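Long-range contacts in tRNA (Adenine(22)-N(1))-methyltransferase (Mycoplasma capricolum subsp. capricolum, PDB 6QE6), which binds S-adenosyl-L-homocysteine, the product of its methyl-donor cofactor, and probably methylates N1 of adenine 22 in tRNA: residues C65-K70 with L92-E97; W148-N153 with K178-L183; K215-I220 with E229-I234. All blocks are in the same frame, centred on the assembly; numbering follows the deposited sequence.

Overall arrangement
None of the three contacts lies at the centre of the chain. Interaction 1 is partly buried, whereas interactions 2 and 3 are surface contacts. The first joins the ends of two neighbouring parallel strands of the central sheet and holds the cofactor product; it combines backbone hydrogen bonding with ligand binding. The second ties the end of helix 143-151 to the loop after strand 168-175, mostly through one asparagine. The third is purely side-chain packing, without a hydrogen bond across it, between helices 200-217 and 225-244. Its centre is about 39 Å from that of interaction 1 and 31 Å from that of interaction 2. No two contacts touch; interactions 1 and 2 come nearest, about 8 Å between closest atoms.

Interaction 1: residues C65-K70 with L92-E97; sequences CDINQK and LSNGLE. With SAH (S-adenosyl-L-homocysteine), chain C.
Ile67 and Asn94 run side by side, Ile67 over the face of the adenine of S-adenosyl-L-homocysteine and Asn94 at its N6 edge, with Ile67 CD1 3.5 Å from Asn94 CG. The site is the cofactor cleft of a class I (Rossmann-like) methyltransferase, at the ends of parallel strands 59-66 and 88-92. Ile67 CG2 sits over one face of the adenine, 3.3 Å from SAH C4. Recognition of the base edge comes from the other segment: Gly95 N donates to SAH N1 over 2.9 Å, and SAH N6 donates to Asn94 OD1 over 3.2 Å. Asp66 takes the ribose with both carboxylate oxygens, accepting from SAH O2' at OD1 (2.7 Å) and from SAH O3' at OD2; an acidic residue in this place is a hallmark of the fold.

The second shell fixes that carboxylate. Asn68 N closes an Asx turn onto Asp66 OD1, meeting it on the anti side, and Asp45 N donates to OD2, so each oxygen has a protein donor besides its sugar hydroxyl. Asn68 in turn caps the following helix, its OD1 accepting from Lys70 N.

Farther out, Ser93 N donates to Asp66 O at 2.8 Å with an N-H...O angle of 165°, which continues the parallel pairing of Asp66 with Leu92. Gln69, whose NE2 bonds Asn73, crosses Leu92 at about a right angle. With its CG anti to the backbone N (chi1 172°), Leu92 reaches over the end of the neighbouring strand 59-66, where its CD1 lies 3.3 Å from Ile67 O.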
loop_
_atom_site.group_PDB
_atom_site.type_symbol
_atom_site.label_atom_id
_atom_site.label_comp_id
_atom_site.label_asym_id
_atom_site.label_seq_id
_atom_site.Cartn_x
_atom_site.Cartn_y
_atom_site.Cartn_z
ATOM N N CYS A 65 10.031 0.557 11.825
ATOM C CA CYS A 65 9.060 1.029 12.805
ATOM C C CYS A 65 7.963 0.005 13.037
ATOM O O CYS A 65 7.506 -0.660 12.104
ATOM C CB CYS A 65 8.402 2.338 12.354
ATOM S SG CYS A 65 9.515 3.486 11.501
ATOM N N ASP A 66 7.518 -0.083 14.282
ATOM C CA ASP A 66 6.390 -0.920 14.626
ATOM C C ASP A 66 5.673 -0.330 15.836
ATOM O O ASP A 66 6.273 0.329 16.689
ATOM C CB ASP A 66 6.823 -2.365 14.893
ATOM C CG ASP A 66 5.701 -3.363 14.626
ATOM O OD1 ASP A 66 4.642 -3.247 15.278
ATOM O OD2 ASP A 66 5.859 -4.244 13.751
ATOM N N ILE A 67 4.368 -0.570 15.889
ATOM C CA ILE A 67 3.591 -0.169 17.047
ATOM C C ILE A 67 3.804 -1.120 18.222
ATOM O O ILE A 67 3.533 -0.745 19.370
ATOM C CB ILE A 67 2.113 -0.068 16.625
ATOM C CG1 ILE A 67 1.297 0.707 17.658
ATOM C CG2 ILE A 67 1.539 -1.445 16.334
ATOM C CD1 ILE A 67 -0.129 1.011 17.179
ATOM N N ASN A 68 4.313 -2.323 17.967
ATOM C CA ASN A 68 4.478 -3.368 18.975
ATOM C C ASN A 68 5.967 -3.602 19.217
ATOM O O ASN A 68 6.725 -3.835 18.269
ATOM C CB ASN A 68 3.789 -4.666 18.521
ATOM C CG ASN A 68 3.821 -5.769 19.589
ATOM O OD1 ASN A 68 4.392 -5.594 20.667
ATOM N ND2 ASN A 68 3.212 -6.919 19.277
ATOM N N GLN A 69 6.382 -3.543 20.487
ATOM C CA GLN A 69 7.791 -3.744 20.811
ATOM C C GLN A 69 8.233 -5.181 20.564
ATOM O O GLN A 69 9.405 -5.424 20.243
ATOM C CB GLN A 69 8.057 -3.359 22.269
ATOM C CG GLN A 69 9.514 -3.501 22.708
ATOM C CD GLN A 69 10.450 -2.602 21.922
ATOM O OE1 GLN A 69 10.210 -1.395 21.788
ATOM N NE2 GLN A 69 11.519 -3.189 21.380
ATOM N N LYS A 70 7.305 -6.137 20.687
ATOM C CA LYS A 70 7.663 -7.556 20.613
ATOM C C LYS A 70 8.392 -7.906 19.319
ATOM O O LYS A 70 9.564 -8.330 19.386
ATOM C CB LYS A 70 6.392 -8.377 20.850
ATOM C CG LYS A 70 6.447 -9.861 20.588
ATOM C CD LYS A 70 5.067 -10.412 20.909
ATOM C CE LYS A 70 5.011 -11.919 20.953
ATOM N NZ LYS A 70 3.776 -12.360 21.679
ATOM N N LEU A 92 9.814 2.409 17.865
ATOM C CA LEU A 92 8.510 2.006 18.372
ATOM C C LEU A 92 7.541 3.179 18.234
ATOM O O LEU A 92 7.762 4.237 18.833
ATOM C CB LEU A 92 8.637 1.562 19.827
ATOM C CG LEU A 92 7.327 1.294 20.551
ATOM C CD1 LEU A 92 6.711 -0.016 20.075
ATOM C CD2 LEU A 92 7.572 1.269 22.033
ATOM N N SER A 93 6.473 3.001 17.453
ATOM C CA SER A 93 5.617 4.135 17.123
ATOM C C SER A 93 4.319 3.655 16.494
ATOM O O SER A 93 4.305 2.694 15.723
ATOM C CB SER A 93 6.335 5.098 16.157
ATOM O OG SER A 93 5.558 6.251 15.858
ATOM N N ASN A 94 3.241 4.370 16.790
ATOM C CA ASN A 94 1.984 4.204 16.060
ATOM C C ASN A 94 2.092 4.955 14.732
ATOM O O ASN A 94 1.962 6.185 14.680
ATOM C CB ASN A 94 0.820 4.723 16.889
ATOM C CG ASN A 94 -0.532 4.417 16.277
ATOM O OD1 ASN A 94 -0.671 4.216 15.070
ATOM N ND2 ASN A 94 -1.548 4.394 17.121
ATOM N N GLY A 95 2.337 4.213 13.650
ATOM C CA GLY A 95 2.338 4.816 12.327
ATOM C C GLY A 95 3.404 5.899 12.200
ATOM O O GLY A 95 4.605 5.660 12.385
ATOM N N LEU A 96 2.977 7.119 11.897
ATOM C CA LEU A 96 3.901 8.186 11.545
ATOM C C LEU A 96 4.136 9.172 12.678
ATOM O O LEU A 96 4.699 10.243 12.437
ATOM C CB LEU A 96 3.386 8.925 10.316
ATOM C CG LEU A 96 3.309 8.029 9.087
ATOM C CD1 LEU A 96 2.925 8.857 7.879
ATOM C CD2 LEU A 96 4.633 7.276 8.867
ATOM N N GLU A 97 3.712 8.839 13.901
ATOM C CA GLU A 97 3.843 9.780 15.010
ATOM C C GLU A 97 5.297 10.133 15.273
ATOM O O GLU A 97 5.589 11.258 15.687
ATOM C CB GLU A 97 3.201 9.206 16.275
ATOM C CG GLU A 97 1.679 9.316 16.299
ATOM C CD GLU A 97 1.049 8.564 17.474
ATOM O OE1 GLU A 97 1.813 8.061 18.328
ATOM O OE2 GLU A 97 -0.203 8.458 17.535
HETATM N N SAH C . 5.680 -5.418 6.921
HETATM C CA SAH C . 5.544 -6.870 6.946
HETATM C CB SAH C . 4.742 -7.321 8.176
HETATM C CG SAH C . 3.267 -6.920 8.226
HETATM S SD SAH C . 2.419 -7.643 9.656
HETATM C C SAH C . 4.887 -7.398 5.668
HETATM O O SAH C . 4.216 -6.652 4.945
HETATM O OXT SAH C . 5.006 -8.581 5.328
HETATM C "C5'" SAH C . 1.791 -6.028 10.171
HETATM C "C4'" SAH C . 2.719 -5.346 11.170
HETATM O "O4'" SAH C . 2.300 -4.014 11.350
HETATM C "C3'" SAH C . 2.667 -5.987 12.545
HETATM O "O3'" SAH C . 3.978 -6.262 12.983
HETATM C "C2'" SAH C . 2.033 -4.939 13.445
HETATM O "O2'" SAH C . 2.639 -4.977 14.708
HETATM C "C1'" SAH C . 2.332 -3.653 12.707
HETATM N N9 SAH C . 1.333 -2.604 12.919
HETATM C C8 SAH C . -0.020 -2.753 13.017
HETATM N N7 SAH C . -0.562 -1.517 13.193
HETATM C C5 SAH C . 0.415 -0.604 13.201
HETATM C C6 SAH C . 0.404 0.774 13.355
HETATM N N6 SAH C . -0.739 1.432 13.530
HETATM N N1 SAH C . 1.599 1.455 13.327
HETATM C C2 SAH C . 2.791 0.782 13.142
HETATM N N3 SAH C . 2.783 -0.588 12.993
HETATM C C4 SAH C . 1.614 -1.268 13.022
#

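Interaction 2: residues W148-N153 with K178-L183; sequences WAVSHN and KYSDHL
The amide of Asn153 and the ring of Tyr179 meet with their planes only 25° apart, yet this is no clean stack: ND2 of Asn153 approaches the ring obliquely, 3.7 Å from Tyr179 CD1. The other flat groups lie within segment 148-153. One face of the Trp148 indole carries His152 ND1, 3.5 Å above the plane and displaced toward the rim. At the edge of the imidazole, in its plane, lies the Trp148 carbonyl oxygen, which accepts from His152 ND1 over 2.9 Å; His152 N reaches the same oxygen from the opposite face of the carbonyl plane. Two bonds grip the oxygen; the one from ND1 helps fix the rotation of the imidazole. Tyr154 meets both rings, that of Trp148 edge-to-face.

The helix 143-151 stops here in a Schellman motif. Asn153 takes a positive phi of 65°, while its N bonds back to Val150 O, and this turn delivers the residue to the loop between strand 168-175 and helix 185-190. Ser180 N is the donor that both acceptors of Asn153 share: the side-chain OD1 lies 3.0 Å away, and the backbone O, at 3.2 Å, forms a weak bond. The bond to OD1 is bent to 135° at the hydrogen and the one to the backbone O just as much, as in a bifurcated hydrogen bond. Tyr179 CA makes a CA-H...O contact with that backbone O.

Ser180 turns its CB toward the helix end, 3.4 Å from Asn153 OD1. Its OG is engaged with Asp181 O within the loop, so its meeting with Val150 is van der Waals contact. Val150 CG2 approaches Ser180 OG to 3.9 Å and Leu183 CD1 to 4.3 Å.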
loop_
_atom_site.group_PDB
_atom_site.type_symbol
_atom_site.label_atom_id
_atom_site.label_comp_id
_atom_site.label_asym_id
_atom_site.label_seq_id
_atom_site.Cartn_x
_atom_site.Cartn_y
_atom_site.Cartn_z
ATOM N N TRP A 148 -7.732 9.734 -1.139
ATOM C CA TRP A 148 -6.779 10.510 -0.372
ATOM C C TRP A 148 -5.737 11.153 -1.280
ATOM O O TRP A 148 -5.514 12.368 -1.218
ATOM C CB TRP A 148 -6.120 9.612 0.666
ATOM C CG TRP A 148 -5.179 10.343 1.534
ATOM C CD1 TRP A 148 -5.492 11.106 2.620
ATOM C CD2 TRP A 148 -3.754 10.396 1.398
ATOM N NE1 TRP A 148 -4.346 11.632 3.171
ATOM C CE2 TRP A 148 -3.265 11.213 2.439
ATOM C CE3 TRP A 148 -2.844 9.835 0.499
ATOM C CZ2 TRP A 148 -1.895 11.466 2.619
ATOM C CZ3 TRP A 148 -1.488 10.095 0.673
ATOM C CH2 TRP A 148 -1.030 10.909 1.728
ATOM N N ALA A 149 -5.100 10.358 -2.147
ATOM C CA ALA A 149 -4.116 10.928 -3.066
ATOM C C ALA A 149 -4.742 12.004 -3.939
ATOM O O ALA A 149 -4.172 13.080 -4.110
ATOM C CB ALA A 149 -3.480 9.844 -3.942
ATOM N N VAL A 150 -5.918 11.731 -4.502
ATOM C CA VAL A 150 -6.535 12.687 -5.418
ATOM C C VAL A 150 -6.900 13.978 -4.689
ATOM O O VAL A 150 -6.600 15.084 -5.155
ATOM C CB VAL A 150 -7.763 12.055 -6.094
ATOM C CG1 VAL A 150 -8.553 13.122 -6.874
ATOM C CG2 VAL A 150 -7.319 10.922 -7.015
ATOM N N SER A 151 -7.550 13.858 -3.533
ATOM C CA SER A 151 -8.023 15.033 -2.827
ATOM C C SER A 151 -6.885 15.905 -2.315
ATOM O O SER A 151 -7.114 17.092 -2.054
ATOM C CB SER A 151 -8.924 14.614 -1.666
ATOM O OG SER A 151 -8.161 13.978 -0.659
ATOM N N HIS A 152 -5.677 15.352 -2.152
ATOM C CA HIS A 152 -4.491 16.131 -1.807
ATOM C C HIS A 152 -3.672 16.521 -3.030
ATOM O O HIS A 152 -2.655 17.216 -2.880
ATOM C CB HIS A 152 -3.603 15.361 -0.829
ATOM C CG HIS A 152 -4.169 15.263 0.552
ATOM N ND1 HIS A 152 -5.075 14.290 0.920
ATOM C CD2 HIS A 152 -3.949 16.007 1.659
ATOM C CE1 HIS A 152 -5.397 14.447 2.191
ATOM N NE2 HIS A 152 -4.719 15.478 2.665
ATOM N N ASN A 153 -4.082 16.073 -4.226
ATOM C CA ASN A 153 -3.402 16.383 -5.487
ATOM C C ASN A 153 -1.994 15.771 -5.536
ATOM O O ASN A 153 -1.050 16.372 -6.045
ATOM C CB ASN A 153 -3.361 17.892 -5.732
ATOM C CG ASN A 153 -3.420 18.256 -7.201
ATOM O OD1 ASN A 153 -3.366 17.386 -8.072
ATOM N ND2 ASN A 153 -3.523 19.562 -7.488
ATOM N N LYS A 178 4.443 15.396 -7.266
ATOM C CA LYS A 178 3.826 15.536 -8.569
ATOM C C LYS A 178 2.313 15.580 -8.394
ATOM O O LYS A 178 1.769 15.087 -7.399
ATOM C CB LYS A 178 4.267 14.424 -9.520
ATOM C CG LYS A 178 5.747 14.510 -9.900
ATOM C CD LYS A 178 6.081 13.634 -11.106
ATOM C CE LYS A 178 7.552 13.786 -11.525
ATOM N NZ LYS A 178 8.414 12.582 -11.200
ATOM N N TYR A 179 1.657 16.242 -9.343
ATOM C CA TYR A 179 0.222 16.454 -9.310
ATOM C C TYR A 179 -0.543 15.159 -9.556
ATOM O O TYR A 179 -0.129 14.297 -10.336
ATOM C CB TYR A 179 -0.176 17.485 -10.375
ATOM C CG TYR A 179 0.154 18.905 -9.986
ATOM C CD1 TYR A 179 -0.030 19.339 -8.675
ATOM C CD2 TYR A 179 0.655 19.813 -10.919
ATOM C CE1 TYR A 179 0.283 20.640 -8.303
ATOM C CE2 TYR A 179 0.955 21.121 -10.559
ATOM C CZ TYR A 179 0.766 21.528 -9.249
ATOM O OH TYR A 179 1.055 22.818 -8.862
ATOM N N SER A 180 -1.699 15.050 -8.904
ATOM C CA SER A 180 -2.618 13.959 -9.199
ATOM C C SER A 180 -3.056 13.990 -10.656
ATOM O O SER A 180 -3.418 15.047 -11.189
ATOM C CB SER A 180 -3.855 14.046 -8.316
ATOM O OG SER A 180 -4.900 13.295 -8.911
ATOM N N ASP A 181 -3.046 12.823 -11.294
ATOM C CA ASP A 181 -3.746 12.697 -12.557
ATOM C C ASP A 181 -5.240 12.887 -12.328
ATOM O O ASP A 181 -5.761 12.674 -11.228
ATOM C CB ASP A 181 -3.474 11.338 -13.198
ATOM C CG ASP A 181 -2.103 11.270 -13.844
ATOM O OD1 ASP A 181 -1.431 12.333 -13.957
ATOM O OD2 ASP A 181 -1.701 10.159 -14.246
ATOM N N HIS A 182 -5.930 13.300 -13.396
ATOM C CA HIS A 182 -7.364 13.617 -13.357
ATOM C C HIS A 182 -8.182 12.332 -13.507
ATOM O O HIS A 182 -8.783 12.042 -14.548
ATOM C CB HIS A 182 -7.694 14.651 -14.430
ATOM C CG HIS A 182 -7.176 16.021 -14.116
ATOM N ND1 HIS A 182 -7.511 17.137 -14.852
ATOM C CD2 HIS A 182 -6.370 16.459 -13.117
ATOM C CE1 HIS A 182 -6.918 18.198 -14.335
ATOM N NE2 HIS A 182 -6.226 17.816 -13.277
ATOM N N LEU A 183 -8.224 11.561 -12.419
ATOM C CA LEU A 183 -8.836 10.238 -12.434
ATOM C C LEU A 183 -10.354 10.307 -12.618
ATOM O O LEU A 183 -11.052 11.052 -11.921
ATOM C CB LEU A 183 -8.507 9.505 -11.138
ATOM C CG LEU A 183 -7.054 9.063 -10.981
ATOM C CD1 LEU A 183 -6.950 7.851 -10.061
ATOM C CD2 LEU A 183 -6.443 8.761 -12.335
#

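Interaction 3: residues K215-I220 with E229-I234; sequences KILNQI and EIQNRI
Leu217 and Ile230 slide past each other in opposite directions, so that an end methyl of Leu217 lies against the beta-branch methyl of Ile230: Leu217 CD2 rests 3.5 Å from Ile230 CG2, and Leu217 CG comes within 3.8 Å of the same methyl. Their CA atoms, 7.3 Å apart, are the nearest pair across the contact. The other methyl of Leu217, CD1, serves different neighbours. It meets Ile234 tip to tip, CD1 to CD1 at 3.9 Å, while Gln231 crosses Leu217 at about a right angle and lays its OE1 3.7 Å from Leu217 CD1. A bend at chi2 (86°) brings that amide round to the leucine.

Ile230 divides its work in the same way. Its CG2, anti to the backbone N, turns to Leu217, while CG1, anti to the carbonyl carbon (chi1 -72°), carries CD1 to Ile216 and Ile220. There CD1 receives Ile216, which crosses it at about a right angle and offers CG2 at 3.5 Å, and Ile220, which meets it tip to tip, CD1 to CD1 at 3.9 Å. Ile220 reaches this place from beyond the helix end. Leu217 and Ile230 bury most of the roughly 220 Å² between the segments. The chemistry is almost wholly apolar, with no hydrogen bond across the segments.

Ile216 O accepts from both Gln219 N and Ile220 N where helix 200-217 runs out. A short connection then leads into helix 225-244, making a helical hairpin; Tyr227 of the second helix also packs on Leu217 and Ile220. Leu213 of the first helix continues the seam along Ile230 and Ile234, and Arg233 forms a salt bridge with Glu189 of helix 185-190.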
loop_
_atom_site.group_PDB
_atom_site.type_symbol
_atom_site.label_atom_id
_atom_site.label_comp_id
_atom_site.label_asym_id
_atom_site.label_seq_id
_atom_site.Cartn_x
_atom_site.Cartn_y
_atom_site.Cartn_z
ATOM N N LYS A 215 -24.799 -13.556 -5.576
ATOM C CA LYS A 215 -25.285 -14.430 -4.508
ATOM C C LYS A 215 -26.060 -13.648 -3.455
ATOM O O LYS A 215 -27.086 -14.117 -2.945
ATOM C CB LYS A 215 -24.117 -15.146 -3.830
ATOM C CG LYS A 215 -23.523 -16.315 -4.572
ATOM C CD LYS A 215 -22.593 -17.085 -3.619
ATOM C CE LYS A 215 -23.261 -17.331 -2.242
ATOM N NZ LYS A 215 -22.343 -17.946 -1.217
ATOM N N ILE A 216 -25.567 -12.462 -3.099
ATOM C CA ILE A 216 -26.210 -11.652 -2.070
ATOM C C ILE A 216 -27.520 -11.073 -2.587
ATOM O O ILE A 216 -28.501 -10.961 -1.838
ATOM C CB ILE A 216 -25.243 -10.549 -1.598
ATOM C CG1 ILE A 216 -24.033 -11.176 -0.924
ATOM C CG2 ILE A 216 -25.942 -9.548 -0.667
ATOM C CD1 ILE A 216 -22.902 -10.199 -0.722
ATOM N N LEU A 217 -27.557 -10.690 -3.871
ATOM C CA LEU A 217 -28.795 -10.186 -4.455
ATOM C C LEU A 217 -29.892 -11.244 -4.451
ATOM O O LEU A 217 -31.083 -10.895 -4.437
ATOM C CB LEU A 217 -28.557 -9.686 -5.885
ATOM C CG LEU A 217 -27.855 -8.344 -6.141
ATOM C CD1 LEU A 217 -28.015 -7.927 -7.596
ATOM C CD2 LEU A 217 -28.349 -7.237 -5.219
ATOM N N ASN A 218 -29.524 -12.536 -4.470
ATOM C CA ASN A 218 -30.512 -13.607 -4.414
ATOM C C ASN A 218 -30.821 -14.033 -2.987
ATOM O O ASN A 218 -31.314 -15.141 -2.770
ATOM C CB ASN A 218 -30.053 -14.811 -5.244
ATOM C CG ASN A 218 -30.186 -14.575 -6.733
ATOM O OD1 ASN A 218 -31.227 -14.841 -7.325
ATOM N ND2 ASN A 218 -29.122 -14.073 -7.350
ATOM N N GLN A 219 -30.536 -13.180 -2.010
ATOM C CA GLN A 219 -30.779 -13.495 -0.607
ATOM C C GLN A 219 -31.442 -12.373 0.171
ATOM O O GLN A 219 -32.234 -12.658 1.070
ATOM C CB GLN A 219 -29.467 -13.853 0.095
ATOM C CG GLN A 219 -28.770 -15.017 -0.536
ATOM C CD GLN A 219 -27.389 -15.208 0.015
ATOM O OE1 GLN A 219 -26.855 -14.321 0.682
ATOM N NE2 GLN A 219 -26.792 -16.366 -0.255
ATOM N N ILE A 220 -31.157 -11.122 -0.127
ATOM C CA ILE A 220 -31.718 -10.024 0.615
ATOM C C ILE A 220 -32.923 -9.496 -0.141
ATOM O O ILE A 220 -33.132 -9.785 -1.320
ATOM C CB ILE A 220 -30.677 -8.918 0.850
ATOM C CG1 ILE A 220 -30.321 -8.245 -0.475
ATOM C CG2 ILE A 220 -29.440 -9.501 1.536
ATOM C CD1 ILE A 220 -29.151 -7.301 -0.362
ATOM N N GLU A 229 -27.611 -0.607 -3.647
ATOM C CA GLU A 229 -26.176 -0.324 -3.611
ATOM C C GLU A 229 -25.365 -1.459 -4.225
ATOM O O GLU A 229 -24.415 -1.212 -4.981
ATOM C CB GLU A 229 -25.738 -0.068 -2.167
ATOM C CG GLU A 229 -26.303 1.240 -1.613
ATOM C CD GLU A 229 -26.158 1.394 -0.107
ATOM O OE1 GLU A 229 -26.486 2.497 0.399
ATOM O OE2 GLU A 229 -25.728 0.424 0.567
ATOM N N ILE A 230 -25.737 -2.709 -3.917
ATOM C CA ILE A 230 -25.036 -3.871 -4.460
ATOM C C ILE A 230 -25.268 -3.990 -5.962
ATOM O O ILE A 230 -24.340 -4.298 -6.724
ATOM C CB ILE A 230 -25.475 -5.147 -3.719
ATOM C CG1 ILE A 230 -24.898 -5.152 -2.303
ATOM C CG2 ILE A 230 -25.022 -6.377 -4.470
ATOM C CD1 ILE A 230 -25.553 -6.132 -1.400
ATOM N N GLN A 231 -26.507 -3.754 -6.409
ATOM C CA GLN A 231 -26.809 -3.716 -7.837
ATOM C C GLN A 231 -25.968 -2.664 -8.555
ATOM O O GLN A 231 -25.546 -2.865 -9.704
ATOM C CB GLN A 231 -28.304 -3.444 -8.033
ATOM C CG GLN A 231 -28.769 -3.386 -9.482
ATOM C CD GLN A 231 -29.108 -4.767 -10.059
ATOM O OE1 GLN A 231 -28.208 -5.525 -10.467
ATOM N NE2 GLN A 231 -30.412 -5.099 -10.094
ATOM N N ASN A 232 -25.718 -1.528 -7.893
ATOM C CA ASN A 232 -24.917 -0.478 -8.516
ATOM C C ASN A 232 -23.435 -0.827 -8.503
ATOM O O ASN A 232 -22.726 -0.566 -9.483
ATOM C CB ASN A 232 -25.164 0.869 -7.827
ATOM C CG ASN A 232 -26.145 1.737 -8.599
ATOM O OD1 ASN A 232 -27.158 2.198 -8.051
ATOM N ND2 ASN A 232 -25.861 1.948 -9.891
ATOM N N ARG A 233 -22.951 -1.414 -7.407
ATOM C CA ARG A 233 -21.575 -1.897 -7.372
ATOM C C ARG A 233 -21.297 -2.810 -8.566
ATOM O O ARG A 233 -20.333 -2.590 -9.310
ATOM C CB ARG A 233 -21.313 -2.600 -6.039
ATOM C CG ARG A 233 -19.923 -2.397 -5.436
ATOM C CD ARG A 233 -18.889 -3.101 -6.279
ATOM N NE ARG A 233 -17.672 -3.589 -5.594
ATOM C CZ ARG A 233 -16.608 -2.842 -5.282
ATOM N NH1 ARG A 233 -15.554 -3.406 -4.704
ATOM N NH2 ARG A 233 -16.596 -1.531 -5.535
ATOM N N ILE A 234 -22.179 -3.798 -8.804
ATOM C CA ILE A 234 -21.983 -4.748 -9.903
ATOM C C ILE A 234 -21.845 -4.017 -11.228
ATOM O O ILE A 234 -20.943 -4.305 -12.022
ATOM C CB ILE A 234 -23.137 -5.764 -9.974
ATOM C CG1 ILE A 234 -22.973 -6.860 -8.929
ATOM C CG2 ILE A 234 -23.201 -6.392 -11.370
ATOM C CD1 ILE A 234 -24.249 -7.566 -8.611
#